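Local coordinates for general Secretion Pathway Protein (Vibrio vulnificus, PDB 4G54) that forms a periplasmic part of the EpsAB fusion protein of the type II secretion system and probably binds peptidoglycan, at residues E136-G141 with E145-L150; T166-E171 with G189-R194; V93-D98 with E108-F113. All coordinates share one frame; numbering follows the deposited sequence. Where two conformers were deposited one is given.

Interactions 1 and 2 are buried and apolar where side chains meet, while interaction 3 is partly buried and carries charge. Interaction 2 and the helical half of interaction 1 fall in the putative peptidoglycan-binding domain, and the two contacts touch, their centres about 6 Å apart. They share a framework: the O of L138 lies 2.9 Å from the N of A191, a probable hydrogen bond, and E148 probably bonds to T166. Interaction 3 stands about 36 Å from interaction 1, centre to centre, on the opposite side of the chain's centre, in the peptidase C39-like domain. There a charged arginine lies over a leucine and near a glutamate, joining next-but-one strands of a sheet.

Interaction 1 (E136-G141 with E145-L150); sequences ETLRLG and EAIEVL
L138 reaches from the loop 136-141 to the first turns of the helix that begins at 145, and both of its methyls take part. Its CG sits beside the backbone N, anti to the carbonyl carbon (chi1 -58°), and the second torsion is extended, which spreads the branch over the helix surface. CD1 of I147 meets both methyls, lying 3.9 Å from CD2 of L138 and 4.0 Å from its CD1. CB of A146 faces L138 CD2 at 4.1 Å. On the other prong, L138 CD1 meets L150 CD2 at 4.1 Å and also passes 4.0 Å from the carbonyl O of A146, an oxygen already engaged in the helical bond from L150 N. The fork thus straddles residues one turn apart.

I147 arrives differently. Its CB does not aim at the loop, but CG1 lies beside the backbone N (chi1 -60°) and carries CD1 back to the leucine. The two side chains slide past each other in opposite directions. L150 brings its CD2 and, slightly farther off, its CB to L138 CD1. All four residues are buried, and the packing between their side chains is purely van der Waals.

The contact packs the loop before helix 145-158 onto that helix's first turns: A242 touches L138 and A146, I147 and L150 lean on L172 of helix 170-182, and L150 also reaches L196 and L199 of helix 193-202.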
loop_
_atom_site.group_PDB
_atom_site.type_symbol
_atom_site.label_atom_id
_atom_site.label_comp_id
_atom_site.label_asym_id
_atom_site.label_seq_id
_atom_site.Cartn_x
_atom_site.Cartn_y
_atom_site.Cartn_z
ATOM N N GLU A 136 10.150 13.696 -4.221
ATOM C CA GLU A 136 11.391 14.441 -4.495
ATOM C C GLU A 136 12.344 14.420 -3.301
ATOM O O GLU A 136 11.896 14.328 -2.121
ATOM C CB GLU A 136 11.057 15.915 -4.784
ATOM C CG GLU A 136 10.257 15.954 -6.049
ATOM C CD GLU A 136 9.807 17.355 -6.455
ATOM O OE1 GLU A 136 10.603 18.311 -6.426
ATOM O OE2 GLU A 136 8.661 17.459 -6.988
ATOM N N THR A 137 13.647 14.530 -3.582
ATOM C CA THR A 137 14.571 14.424 -2.481
ATOM C C THR A 137 14.459 15.545 -1.480
ATOM O O THR A 137 14.384 16.723 -1.881
ATOM C CB THR A 137 15.996 14.379 -3.096
ATOM O OG1 THR A 137 16.060 13.160 -3.867
ATOM C CG2 THR A 137 17.059 14.378 -2.040
ATOM N N LEU A 138 14.464 15.124 -0.200
ATOM C CA LEU A 138 14.426 16.111 0.904
ATOM C C LEU A 138 15.769 16.056 1.665
ATOM O O LEU A 138 16.281 14.954 1.944
ATOM C CB LEU A 138 13.249 15.754 1.831
ATOM C CG LEU A 138 11.890 15.759 1.032
ATOM C CD1 LEU A 138 10.920 15.307 2.047
ATOM C CD2 LEU A 138 11.423 17.157 0.533
ATOM N N ARG A 139 16.332 17.209 2.020
ATOM C CA ARG A 139 17.617 17.242 2.684
ATOM C C ARG A 139 17.664 18.400 3.647
ATOM O O ARG A 139 16.821 19.332 3.602
ATOM C CB ARG A 139 18.763 17.298 1.713
ATOM C CG ARG A 139 18.784 18.627 0.995
ATOM C CD ARG A 139 19.854 18.792 -0.106
ATOM N NE ARG A 139 19.535 17.991 -1.300
ATOM C CZ ARG A 139 20.254 16.948 -1.709
ATOM N NH1 ARG A 139 21.284 16.463 -0.963
ATOM N NH2 ARG A 139 19.887 16.321 -2.838
ATOM N N LEU A 140 18.671 18.310 4.513
ATOM C CA LEU A 140 18.913 19.340 5.504
ATOM C C LEU A 140 18.813 20.736 4.899
ATOM O O LEU A 140 19.478 21.032 3.901
ATOM C CB LEU A 140 20.362 19.146 6.045
ATOM C CG LEU A 140 20.755 20.096 7.192
ATOM C CD1 LEU A 140 20.066 19.612 8.517
ATOM C CD2 LEU A 140 22.295 19.974 7.311
ATOM N N GLY A 141 18.063 21.568 5.603
ATOM C CA GLY A 141 17.898 22.989 5.201
ATOM C C GLY A 141 16.598 23.255 4.513
ATOM O O GLY A 141 16.131 24.401 4.439
ATOM N N GLU A 145 5.551 21.813 3.838
ATOM C CA GLU A 145 4.635 20.766 4.227
ATOM C C GLU A 145 5.234 19.364 3.975
ATOM O O GLU A 145 4.913 18.422 4.712
ATOM C CB GLU A 145 3.357 20.887 3.442
ATOM C CG GLU A 145 2.248 19.977 3.968
ATOM C CD GLU A 145 0.939 20.031 3.124
ATOM O OE1 GLU A 145 0.801 20.880 2.184
ATOM O OE2 GLU A 145 0.033 19.220 3.443
ATOM N N ALA A 146 6.071 19.219 2.960
ATOM C CA ALA A 146 6.700 17.948 2.706
ATOM C C ALA A 146 7.548 17.486 3.865
ATOM O O ALA A 146 7.633 16.243 4.105
ATOM C CB ALA A 146 7.549 18.038 1.442
ATOM N N ILE A 147 8.171 18.438 4.563
ATOM C CA ILE A 147 9.013 18.070 5.707
ATOM C C ILE A 147 8.114 17.630 6.852
ATOM O O ILE A 147 8.435 16.623 7.529
ATOM C CB ILE A 147 9.881 19.234 6.127
ATOM C CG1 ILE A 147 10.810 19.712 5.002
ATOM C CG2 ILE A 147 10.716 18.812 7.343
ATOM C CD1 ILE A 147 11.508 18.635 4.148
ATOM N N GLU A 148 6.957 18.260 7.035
ATOM C CA GLU A 148 6.055 17.822 8.086
ATOM C C GLU A 148 5.576 16.429 7.818
ATOM O O GLU A 148 5.418 15.584 8.744
ATOM C CB GLU A 148 4.813 18.758 8.176
ATOM C CG GLU A 148 5.193 20.209 8.281
ATOM C CD GLU A 148 3.988 21.175 8.163
ATOM O OE1 GLU A 148 2.866 20.771 7.779
ATOM O OE2 GLU A 148 4.216 22.372 8.458
ATOM N N VAL A 149 5.275 16.118 6.534
ATOM C CA VAL A 149 4.890 14.773 6.199
ATOM C C VAL A 149 5.988 13.691 6.374
ATOM O O VAL A 149 5.726 12.646 6.955
ATOM C CB VAL A 149 4.429 14.710 4.678
ATOM C CG1 VAL A 149 4.198 13.269 4.217
ATOM C CG2 VAL A 149 3.129 15.511 4.558
ATOM N N LEU A 150 7.241 14.053 6.024
ATOM C CA LEU A 150 8.432 13.221 6.321
ATOM C C LEU A 150 8.525 12.916 7.833
ATOM O O LEU A 150 8.653 11.736 8.222
ATOM C CB LEU A 150 9.711 13.958 5.785
ATOM C CG LEU A 150 10.922 13.140 6.141
ATOM C CD1 LEU A 150 10.948 11.711 5.646
ATOM C CD2 LEU A 150 12.176 13.936 5.649
#

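Interaction 2 (T166-E171 with G189-R194)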
loop_
_atom_site.group_PDB
_atom_site.type_symbol
_atom_site.label_atom_id
_atom_site.label_comp_id
_atom_site.label_asym_id
_atom_site.label_seq_id
_atom_site.Cartn_x
_atom_site.Cartn_y
_atom_site.Cartn_z
ATOM N N THR A 166 8.579 21.842 10.579
ATOM C CA THR A 166 8.438 22.150 9.206
ATOM C C THR A 166 9.785 22.296 8.563
ATOM O O THR A 166 9.886 22.480 7.348
ATOM C CB THR A 166 7.761 23.598 9.135
ATOM O OG1 THR A 166 6.516 23.477 9.820
ATOM C CG2 THR A 166 7.484 23.980 7.705
ATOM N N GLN A 167 10.833 22.215 9.353
ATOM C CA GLN A 167 12.217 22.459 8.860
ATOM C C GLN A 167 12.986 21.165 8.951
ATOM O O GLN A 167 12.978 20.482 9.991
ATOM C CB GLN A 167 12.963 23.508 9.733
ATOM C CG GLN A 167 12.465 24.895 9.468
ATOM C CD GLN A 167 13.345 25.577 8.385
ATOM O OE1 GLN A 167 14.411 25.028 7.987
ATOM N NE2 GLN A 167 12.910 26.778 7.911
ATOM N N PHE A 168 13.699 20.824 7.883
ATOM C CA PHE A 168 14.548 19.617 7.897
ATOM C C PHE A 168 15.818 20.097 8.613
ATOM O O PHE A 168 16.753 20.657 8.025
ATOM C CB PHE A 168 14.792 19.127 6.419
ATOM C CG PHE A 168 15.420 17.730 6.311
ATOM C CD1 PHE A 168 16.472 17.323 7.122
ATOM C CD2 PHE A 168 14.939 16.878 5.308
ATOM C CE1 PHE A 168 17.014 16.012 6.938
ATOM C CE2 PHE A 168 15.440 15.594 5.149
ATOM C CZ PHE A 168 16.541 15.150 5.899
ATOM N N ASN A 169 15.848 19.770 9.908
ATOM C CA ASN A 169 16.937 20.213 10.786
ATOM C C ASN A 169 17.902 19.115 11.159
ATOM O O ASN A 169 17.794 17.978 10.661
ATOM C CB ASN A 169 16.311 20.924 12.017
ATOM C CG ASN A 169 15.370 20.018 12.775
ATOM O OD1 ASN A 169 15.420 18.802 12.644
ATOM N ND2 ASN A 169 14.499 20.624 13.607
ATOM N N ALA A 170 18.855 19.377 12.036
ATOM C CA ALA A 170 19.881 18.388 12.357
ATOM C C ALA A 170 19.261 17.176 13.007
ATOM O O ALA A 170 19.697 16.036 12.739
ATOM C CB ALA A 170 20.986 19.056 13.259
ATOM N N GLU A 171 18.236 17.380 13.831
ATOM C CA GLU A 171 17.650 16.233 14.534
ATOM C C GLU A 171 16.827 15.384 13.563
ATOM O O GLU A 171 16.882 14.134 13.596
ATOM C CB GLU A 171 16.803 16.741 15.687
ATOM C CG GLU A 171 16.323 15.535 16.515
ATOM C CD GLU A 171 15.616 15.872 17.808
ATOM O OE1 GLU A 171 15.283 17.090 18.015
ATOM O OE2 GLU A 171 15.402 14.920 18.631
ATOM N N GLY A 189 21.633 10.421 5.767
ATOM C CA GLY A 189 20.810 11.469 6.347
ATOM C C GLY A 189 20.084 12.291 5.289
ATOM O O GLY A 189 19.464 13.294 5.627
ATOM N N ILE A 190 20.167 11.853 4.036
ATOM C CA ILE A 190 19.406 12.562 2.966
ATOM C C ILE A 190 18.188 11.673 2.615
ATOM O O ILE A 190 18.342 10.437 2.350
ATOM C CB ILE A 190 20.243 12.695 1.734
ATOM C CG1 ILE A 190 21.327 13.679 2.100
ATOM C CG2 ILE A 190 19.419 13.272 0.544
ATOM C CD1 ILE A 190 22.607 13.647 1.167
ATOM N N ALA A 191 16.948 12.234 2.616
ATOM C CA ALA A 191 15.802 11.415 2.291
ATOM C C ALA A 191 15.592 11.447 0.757
ATOM O O ALA A 191 14.849 12.247 0.177
ATOM C CB ALA A 191 14.512 11.996 3.037
ATOM N N GLY A 192 16.393 10.602 0.090
ATOM C CA GLY A 192 16.389 10.518 -1.393
ATOM C C GLY A 192 15.507 9.383 -1.869
ATOM O O GLY A 192 14.655 8.908 -1.128
ATOM N N GLN A 193 15.659 8.978 -3.141
ATOM C CA GLN A 193 14.714 8.054 -3.691
ATOM C C GLN A 193 14.677 6.748 -2.901
ATOM O O GLN A 193 13.531 6.320 -2.646
ATOM C CB GLN A 193 15.253 7.779 -5.115
ATOM C CG GLN A 193 14.278 6.858 -5.924
ATOM C CD GLN A 193 14.454 5.348 -5.629
ATOM O OE1 GLN A 193 13.446 4.566 -5.537
ATOM N NE2 GLN A 193 15.671 4.955 -5.462
ATOM N N ARG A 194 15.827 6.119 -2.606
ATOM C CA ARG A 194 15.729 4.754 -2.020
ATOM C C ARG A 194 15.058 4.867 -0.598
ATOM O O ARG A 194 14.213 4.033 -0.252
ATOM C CB ARG A 194 17.089 4.149 -1.906
ATOM C CG ARG A 194 16.925 2.679 -1.532
ATOM C CD ARG A 194 18.332 2.109 -1.287
ATOM N NE ARG A 194 18.126 0.634 -1.170
ATOM C CZ ARG A 194 19.036 -0.226 -0.703
ATOM N NH1 ARG A 194 18.750 -1.557 -0.699
ATOM N NH2 ARG A 194 20.200 0.173 -0.288
#
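The CB of F168 points toward the 189-194 segment, and a first torsion of -168°, which sets CG opposite the backbone N and beside the carbonyl carbon, carries the ring on; a second torsion of -43° describes its roll. The contact lies in the putative peptidoglycan-binding domain, a small bundle in which helices 145-158, 170-182 and 193-202 are joined by loops, and it links the two loops that lead into the second and third of these helices.

One corner of the ring, CE2 of F168, comes 4.3 Å from CB of A191, and this methyl sits at the ring edge, near its plane, rather than over a face. The backbone helps to present it: A191 is the centre of an inverse gamma turn, closed by a weak hydrogen bond from G192 N to I190 O, and its CB points toward the phenylalanine's segment. G189 contributes its carbonyl instead of a side chain, and its positive phi (74°) is a conformation that favours glycine.

Each loop then passes into a helix. N169 holds the N-cap position before helix 170-182, where its OD1 accepts a hydrogen bond from L172 N, while G192 holds the equivalent place before helix 193-202. F168 directly precedes the first of these N-cap residues. Its ring is also packed by I147 and L150 of helix 145-158 and by M173 and V176 of helix 170-182, and the loop leading into helix 193-202 adds a further side to this buried site. At the tip of the ring, F168 CZ stands 3.5 Å from G189 O, which approaches obliquely, and F168 CE1 is somewhat farther from G189 O at 3.9 Å.

Interaction 3 (V93-D98 with E108-F113); sequences VLLEVD and EQRLTF
NH2 of R110 is the polar atom on which this contact turns: it lies 3.8 Å from OE1 of E96, a long salt bridge, and donates a hydrogen bond to the carbonyl O of L212. R110 was modelled in two conformers, and the geometry described holds for one of them. The carboxylate oxygen sits at the edge of the guanidinium, near its plane, yet the two flat groups are twisted 69° apart, so they do not form a paired, two-pronged bridge. Over one face of the same guanidinium lies L95, whose CD2 is 3.5 Å from R110 NH2 and 3.7 Å from R110 CZ.

The arginine spans the gap by staying extended from CG to NE, whereas E96 places CG between its backbone N and carbonyl carbon (chi1 55°). L95 and E96 both face V103 in a classic beta bulge. The side chains connect strand 88-97 with the edge strand 110-114 across strand 101-105 of the antiparallel sheet.

With R101 bound to OE2 and R110 more distantly near OE1, E96 would probably favour its charged form. R110 is held by the L212 carbonyl and by L95 over one face, with the charge of E96 acting at longer range.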
loop_
_atom_site.group_PDB
_atom_site.type_symbol
_atom_site.label_atom_id
_atom_site.label_comp_id
_atom_site.label_asym_id
_atom_site.label_seq_id
_atom_site.Cartn_x
_atom_site.Cartn_y
_atom_site.Cartn_z
ATOM N N VAL A 93 -8.530 -9.241 -3.859
ATOM C CA VAL A 93 -7.775 -8.461 -2.895
ATOM C C VAL A 93 -7.277 -9.324 -1.786
ATOM O O VAL A 93 -8.051 -10.064 -1.158
ATOM C CB VAL A 93 -8.593 -7.253 -2.360
ATOM C CG1 VAL A 93 -7.881 -6.605 -1.163
ATOM C CG2 VAL A 93 -8.811 -6.243 -3.520
ATOM N N LEU A 94 -5.962 -9.234 -1.510
ATOM C CA LEU A 94 -5.406 -9.880 -0.297
ATOM C C LEU A 94 -5.464 -8.841 0.789
ATOM O O LEU A 94 -4.818 -7.783 0.720
ATOM C CB LEU A 94 -3.927 -10.290 -0.563
ATOM C CG LEU A 94 -3.171 -10.813 0.675
ATOM C CD1 LEU A 94 -3.683 -12.133 1.066
ATOM C CD2 LEU A 94 -1.671 -10.938 0.314
ATOM N N LEU A 95 -6.214 -9.150 1.864
ATOM C CA LEU A 95 -6.348 -8.233 2.981
ATOM C C LEU A 95 -5.350 -8.557 4.023
ATOM O O LEU A 95 -4.772 -7.599 4.604
ATOM C CB LEU A 95 -7.822 -8.319 3.580
ATOM C CG LEU A 95 -8.113 -7.517 4.831
ATOM C CD1 LEU A 95 -8.087 -6.019 4.522
ATOM C CD2 LEU A 95 -9.539 -7.941 5.324
ATOM N N GLU A 96 -5.208 -9.837 4.403
ATOM C CA GLU A 96 -4.148 -10.175 5.372
ATOM C C GLU A 96 -3.616 -11.564 5.089
ATOM O O GLU A 96 -4.222 -12.318 4.387
ATOM C CB GLU A 96 -4.596 -10.050 6.789
ATOM C CG GLU A 96 -5.798 -10.840 7.118
ATOM C CD GLU A 96 -6.264 -10.490 8.579
ATOM O OE1 GLU A 96 -7.389 -10.036 8.790
ATOM O OE2 GLU A 96 -5.424 -10.664 9.502
ATOM N N VAL A 97 -2.487 -11.853 5.687
ATOM C CA VAL A 97 -1.765 -13.078 5.343
ATOM C C VAL A 97 -0.967 -13.528 6.536
ATOM O O VAL A 97 -0.388 -12.692 7.273
ATOM C CB VAL A 97 -0.816 -12.864 4.131
ATOM C CG1 VAL A 97 0.174 -11.621 4.308
ATOM C CG2 VAL A 97 -0.011 -14.168 3.857
ATOM N N ASP A 98 -0.949 -14.850 6.750
ATOM C CA ASP A 98 -0.048 -15.447 7.781
ATOM C C ASP A 98 0.468 -16.775 7.189
ATOM O O ASP A 98 0.101 -17.085 6.057
ATOM C CB ASP A 98 -0.708 -15.530 9.165
ATOM C CG ASP A 98 -1.796 -16.592 9.271
ATOM O OD1 ASP A 98 -1.756 -17.605 8.531
ATOM O OD2 ASP A 98 -2.663 -16.468 10.188
ATOM N N GLU A 108 -17.478 -9.175 -3.472
ATOM C CA GLU A 108 -18.756 -9.654 -2.904
ATOM C C GLU A 108 -18.640 -10.412 -1.620
ATOM O O GLU A 108 -19.577 -10.380 -0.819
ATOM C CB GLU A 108 -19.497 -10.484 -3.945
ATOM C CG GLU A 108 -20.165 -9.470 -4.939
ATOM C CD GLU A 108 -21.105 -8.367 -4.317
ATOM O OE1 GLU A 108 -20.952 -7.146 -4.686
ATOM O OE2 GLU A 108 -21.997 -8.715 -3.490
ATOM N N GLN A 109 -17.573 -11.150 -1.451
ATOM C CA GLN A 109 -17.397 -11.993 -0.282
ATOM C C GLN A 109 -16.032 -11.826 0.364
ATOM O O GLN A 109 -15.044 -11.574 -0.320
ATOM C CB GLN A 109 -17.515 -13.483 -0.690
ATOM C CG GLN A 109 -18.876 -13.816 -1.255
ATOM C CD GLN A 109 -18.905 -15.277 -1.692
ATOM O OE1 GLN A 109 -18.715 -16.195 -0.882
ATOM N NE2 GLN A 109 -19.149 -15.486 -2.972
ATOM N N ARG A 110 -15.992 -11.982 1.674
ATOM C CA ARG A 110 -14.734 -12.268 2.353
ATOM C C ARG A 110 -14.490 -13.775 2.487
ATOM O O ARG A 110 -15.297 -14.492 3.125
ATOM C CB ARG A 110 -14.790 -11.594 3.724
ATOM C CG ARG A 110 -13.542 -11.760 4.542
ATOM C CD ARG A 110 -13.836 -11.191 6.009
ATOM N NE ARG A 110 -12.638 -10.886 6.810
ATOM C CZ ARG A 110 -12.196 -9.682 7.201
ATOM N NH1 ARG A 110 -12.811 -8.525 6.908
ATOM N NH2 ARG A 110 -11.087 -9.662 7.930
ATOM N N LEU A 111 -13.410 -14.253 1.876
ATOM C CA LEU A 111 -12.990 -15.681 1.879
ATOM C C LEU A 111 -11.636 -15.921 2.564
ATOM O O LEU A 111 -10.748 -15.082 2.530
ATOM C CB LEU A 111 -12.805 -16.214 0.432
ATOM C CG LEU A 111 -13.991 -15.895 -0.480
ATOM C CD1 LEU A 111 -13.746 -16.362 -1.911
ATOM C CD2 LEU A 111 -15.265 -16.444 0.072
ATOM N N THR A 112 -11.486 -17.103 3.174
ATOM C CA THR A 112 -10.205 -17.502 3.729
ATOM C C THR A 112 -9.696 -18.674 2.905
ATOM O O THR A 112 -10.429 -19.660 2.729
ATOM C CB THR A 112 -10.343 -17.906 5.206
ATOM O OG1 THR A 112 -10.688 -16.718 5.931
ATOM C CG2 THR A 112 -9.005 -18.369 5.766
ATOM N N PHE A 113 -8.467 -18.585 2.442
ATOM C CA PHE A 113 -7.844 -19.686 1.672
ATOM C C PHE A 113 -6.686 -20.181 2.467
ATOM O O PHE A 113 -5.921 -19.394 3.037
ATOM C CB PHE A 113 -7.288 -19.066 0.386
ATOM C CG PHE A 113 -8.104 -19.339 -0.843
ATOM C CD1 PHE A 113 -9.454 -19.572 -0.788
ATOM C CD2 PHE A 113 -7.477 -19.225 -2.084
ATOM C CE1 PHE A 113 -10.182 -19.778 -1.957
ATOM C CE2 PHE A 113 -8.197 -19.439 -3.247
ATOM C CZ PHE A 113 -9.546 -19.770 -3.146
#